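Local coordinates for Serine/threonine-protein kinase Tel1 (Chaetomium thermophilum, PDB 6SKY) that probably phosphorylates serine and threonine residues followed by glutamine, using ATP, to activate checkpoint signalling in response to DNA damage, at residues 1922-1926 with 1927-1931. Residues are numbered along the deposited sequence; the frame is centred on the assembly and turned at random.
Sequences ENIDD and PDAYY
Between Glu1922 and Tyr1930 the chain doubles back, the CA atoms of these two residues coming within 6.2 Å of each other as the chain passes from helix 1916-1923 through a loop to a 3-10 segment that begins at Tyr1930. No hydrogen bond joins 1922-1926 to 1927-1931, and packing contacts alone link them; within each, a weak backbone bond forms, Asp1926 N to Ile1924 O and Tyr1931 N to Asp1928 O. Glu1922 and Tyr1930 lie alongside each other and point the same way, the Glu1922 CG methylene 3.8 Å from Tyr1930 CE1. The ring gets there because its CG stands anti to the backbone N (chi1 176°), and the Glu1922 carboxylate and Tyr1930 ring planes are 33° apart. Ile1924 CG2 reaches Ala1929 CB at 4.5 Å, a loose apolar contact, and Asp1926 CB approaches the same methyl at 4.1 Å.

Asp1926 swings its carboxylate past the proline that follows, OD1 lying 3.4 Å from Pro1927 CD. Its OD2 is 3.8 Å from the backbone N of both Asp1928 and Ala1929, without a hydrogen bond. Replacing Asp1926 by an alanine removes the carboxylate beside Pro1927 CD and would probably leave Arg2744 without its weak, long ion pair.

Tyr1930 stacks on Tyr1948. Asp1926 OD2 and Asp1928 OD2, 5.0 Å apart, probably repel each other, an effect that Asp1928's salt bridges to Arg2642 and Arg2819 would partly offset. Those bridges, beside a small apolar patch of Ile1924 on Ala1929, are consistent with electrostatic pairing between this FAT-region turn and the kinase domain.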
ATOM      1  N   GLU A1922     -23.546   8.555  14.301  1.00 36.37           N
ATOM      2  CA  GLU A1922     -23.764   7.974  12.983  1.00 36.37           C
ATOM      3  C   GLU A1922     -24.447   8.950  12.041  1.00 36.37           C
ATOM      4  O   GLU A1922     -24.289   8.844  10.823  1.00 36.37           O
ATOM      5  CB  GLU A1922     -24.604   6.710  13.095  1.00 36.37           C
ATOM      6  CG  GLU A1922     -23.856   5.502  13.565  1.00 36.37           C
ATOM      7  CD  GLU A1922     -24.784   4.373  13.944  1.00 36.37           C
ATOM      8  OE1 GLU A1922     -26.014   4.563  13.864  1.00 36.37           O
ATOM      9  OE2 GLU A1922     -24.289   3.297  14.330  1.00 36.37           O
ATOM     10  N   ASN A1923     -25.212   9.898  12.578  1.00 32.16           N
ATOM     11  CA  ASN A1923     -26.078  10.734  11.769  1.00 32.16           C
ATOM     12  C   ASN A1923     -25.675  12.196  11.728  1.00 32.16           C
ATOM     13  O   ASN A1923     -26.092  12.901  10.809  1.00 32.16           O
ATOM     14  CB  ASN A1923     -27.517  10.644  12.278  1.00 32.16           C
ATOM     15  CG  ASN A1923     -28.028   9.239  12.304  1.00 32.16           C
ATOM     16  OD1 ASN A1923     -28.377   8.680  11.272  1.00 32.16           O
ATOM     17  ND2 ASN A1923     -28.081   8.653  13.484  1.00 32.16           N
ATOM     18  N   ILE A1924     -24.898  12.674  12.696  1.00 31.81           N
ATOM     19  CA  ILE A1924     -24.471  14.058  12.651  1.00 31.81           C
ATOM     20  C   ILE A1924     -23.574  14.265  11.437  1.00 31.81           C
ATOM     21  O   ILE A1924     -22.960  13.331  10.911  1.00 31.81           O
ATOM     22  CB  ILE A1924     -23.761  14.464  13.950  1.00 31.81           C
ATOM     23  CG1 ILE A1924     -24.025  15.927  14.260  1.00 31.81           C
ATOM     24  CG2 ILE A1924     -22.277  14.238  13.847  1.00 31.81           C
ATOM     25  CD1 ILE A1924     -23.663  16.296  15.642  1.00 31.81           C
ATOM     26  N   ASP A1925     -23.515  15.510  10.976  1.00 38.18           N
ATOM     27  CA  ASP A1925     -22.915  15.834   9.686  1.00 38.18           C
ATOM     28  C   ASP A1925     -21.493  16.351   9.890  1.00 38.18           C
ATOM     29  O   ASP A1925     -21.210  17.543   9.791  1.00 38.18           O
ATOM     30  CB  ASP A1925     -23.782  16.843   8.947  1.00 38.18           C
ATOM     31  CG  ASP A1925     -23.316  17.080   7.536  1.00 38.18           C
ATOM     32  OD1 ASP A1925     -22.465  16.305   7.058  1.00 38.18           O
ATOM     33  OD2 ASP A1925     -23.793  18.043   6.903  1.00 38.18           O
ATOM     34  N   ASP A1926     -20.581  15.421  10.156  1.00 39.60           N
ATOM     35  CA  ASP A1926     -19.174  15.735  10.236  1.00 39.60           C
ATOM     36  C   ASP A1926     -18.427  14.516   9.728  1.00 39.60           C
ATOM     37  O   ASP A1926     -18.845  13.386  10.009  1.00 39.60           O
ATOM     38  CB  ASP A1926     -18.718  16.071  11.656  1.00 39.60           C
ATOM     39  CG  ASP A1926     -17.509  16.983  11.676  1.00 39.60           C
ATOM     40  OD1 ASP A1926     -17.576  18.058  11.051  1.00 39.60           O
ATOM     41  OD2 ASP A1926     -16.496  16.637  12.312  1.00 39.60           O
ATOM     42  N   PRO A1927     -17.339  14.701   8.984  1.00 34.78           N
ATOM     43  CA  PRO A1927     -16.586  13.536   8.515  1.00 34.78           C
ATOM     44  C   PRO A1927     -15.897  12.760   9.628  1.00 34.78           C
ATOM     45  O   PRO A1927     -15.811  11.533   9.534  1.00 34.78           O
ATOM     46  CB  PRO A1927     -15.564  14.144   7.544  1.00 34.78           C
ATOM     47  CG  PRO A1927     -16.040  15.505   7.256  1.00 34.78           C
ATOM     48  CD  PRO A1927     -16.803  15.958   8.443  1.00 34.78           C
ATOM     49  N   ASP A1928     -15.417  13.421  10.681  1.00 29.50           N
ATOM     50  CA  ASP A1928     -14.488  12.796  11.611  1.00 29.50           C
ATOM     51  C   ASP A1928     -15.064  12.473  12.977  1.00 29.50           C
ATOM     52  O   ASP A1928     -14.403  11.775  13.743  1.00 29.50           O
ATOM     53  CB  ASP A1928     -13.263  13.691  11.815  1.00 29.50           C
ATOM     54  CG  ASP A1928     -12.613  14.096  10.521  1.00 29.50           C
ATOM     55  OD1 ASP A1928     -12.644  13.304   9.563  1.00 29.50           O
ATOM     56  OD2 ASP A1928     -12.069  15.215  10.460  1.00 29.50           O
ATOM     57  N   ALA A1929     -16.255  12.956  13.314  1.00 30.57           N
ATOM     58  CA  ALA A1929     -16.727  12.831  14.689  1.00 30.57           C
ATOM     59  C   ALA A1929     -16.983  11.380  15.071  1.00 30.57           C
ATOM     60  O   ALA A1929     -16.685  10.968  16.197  1.00 30.57           O
ATOM     61  CB  ALA A1929     -17.986  13.665  14.879  1.00 30.57           C
ATOM     62  N   TYR A1930     -17.521  10.592  14.140  1.00 32.73           N
ATOM     63  CA  TYR A1930     -17.850   9.197  14.405  1.00 32.73           C
ATOM     64  C   TYR A1930     -16.679   8.420  14.977  1.00 32.73           C
ATOM     65  O   TYR A1930     -16.874   7.514  15.790  1.00 32.73           O
ATOM     66  CB  TYR A1930     -18.321   8.539  13.115  1.00 32.73           C
ATOM     67  CG  TYR A1930     -18.614   7.068  13.230  1.00 32.73           C
ATOM     68  CD1 TYR A1930     -19.802   6.621  13.771  1.00 32.73           C
ATOM     69  CD2 TYR A1930     -17.708   6.126  12.777  1.00 32.73           C
ATOM     70  CE1 TYR A1930     -20.075   5.289  13.872  1.00 32.73           C
ATOM     71  CE2 TYR A1930     -17.974   4.790  12.876  1.00 32.73           C
ATOM     72  CZ  TYR A1930     -19.160   4.378  13.421  1.00 32.73           C
ATOM     73  OH  TYR A1930     -19.436   3.042  13.523  1.00 32.73           O
ATOM     74  N   TYR A1931     -15.462   8.754  14.570  1.00 29.61           N
ATOM     75  CA  TYR A1931     -14.289   7.996  14.969  1.00 29.61           C
ATOM     76  C   TYR A1931     -13.849   8.282  16.391  1.00 29.61           C
ATOM     77  O   TYR A1931     -12.934   7.620  16.877  1.00 29.61           O
ATOM     78  CB  TYR A1931     -13.141   8.284  14.016  1.00 29.61           C
ATOM     79  CG  TYR A1931     -13.482   7.978  12.592  1.00 29.61           C
ATOM     80  CD1 TYR A1931     -13.204   6.748  12.046  1.00 29.61           C
ATOM     81  CD2 TYR A1931     -14.096   8.915  11.798  1.00 29.61           C
ATOM     82  CE1 TYR A1931     -13.522   6.466  10.749  1.00 29.61           C
ATOM     83  CE2 TYR A1931     -14.419   8.642  10.502  1.00 29.61           C
ATOM     84  CZ  TYR A1931     -14.132   7.416   9.982  1.00 29.61           C
ATOM     85  OH  TYR A1931     -14.453   7.143   8.679  1.00 29.61           O
TER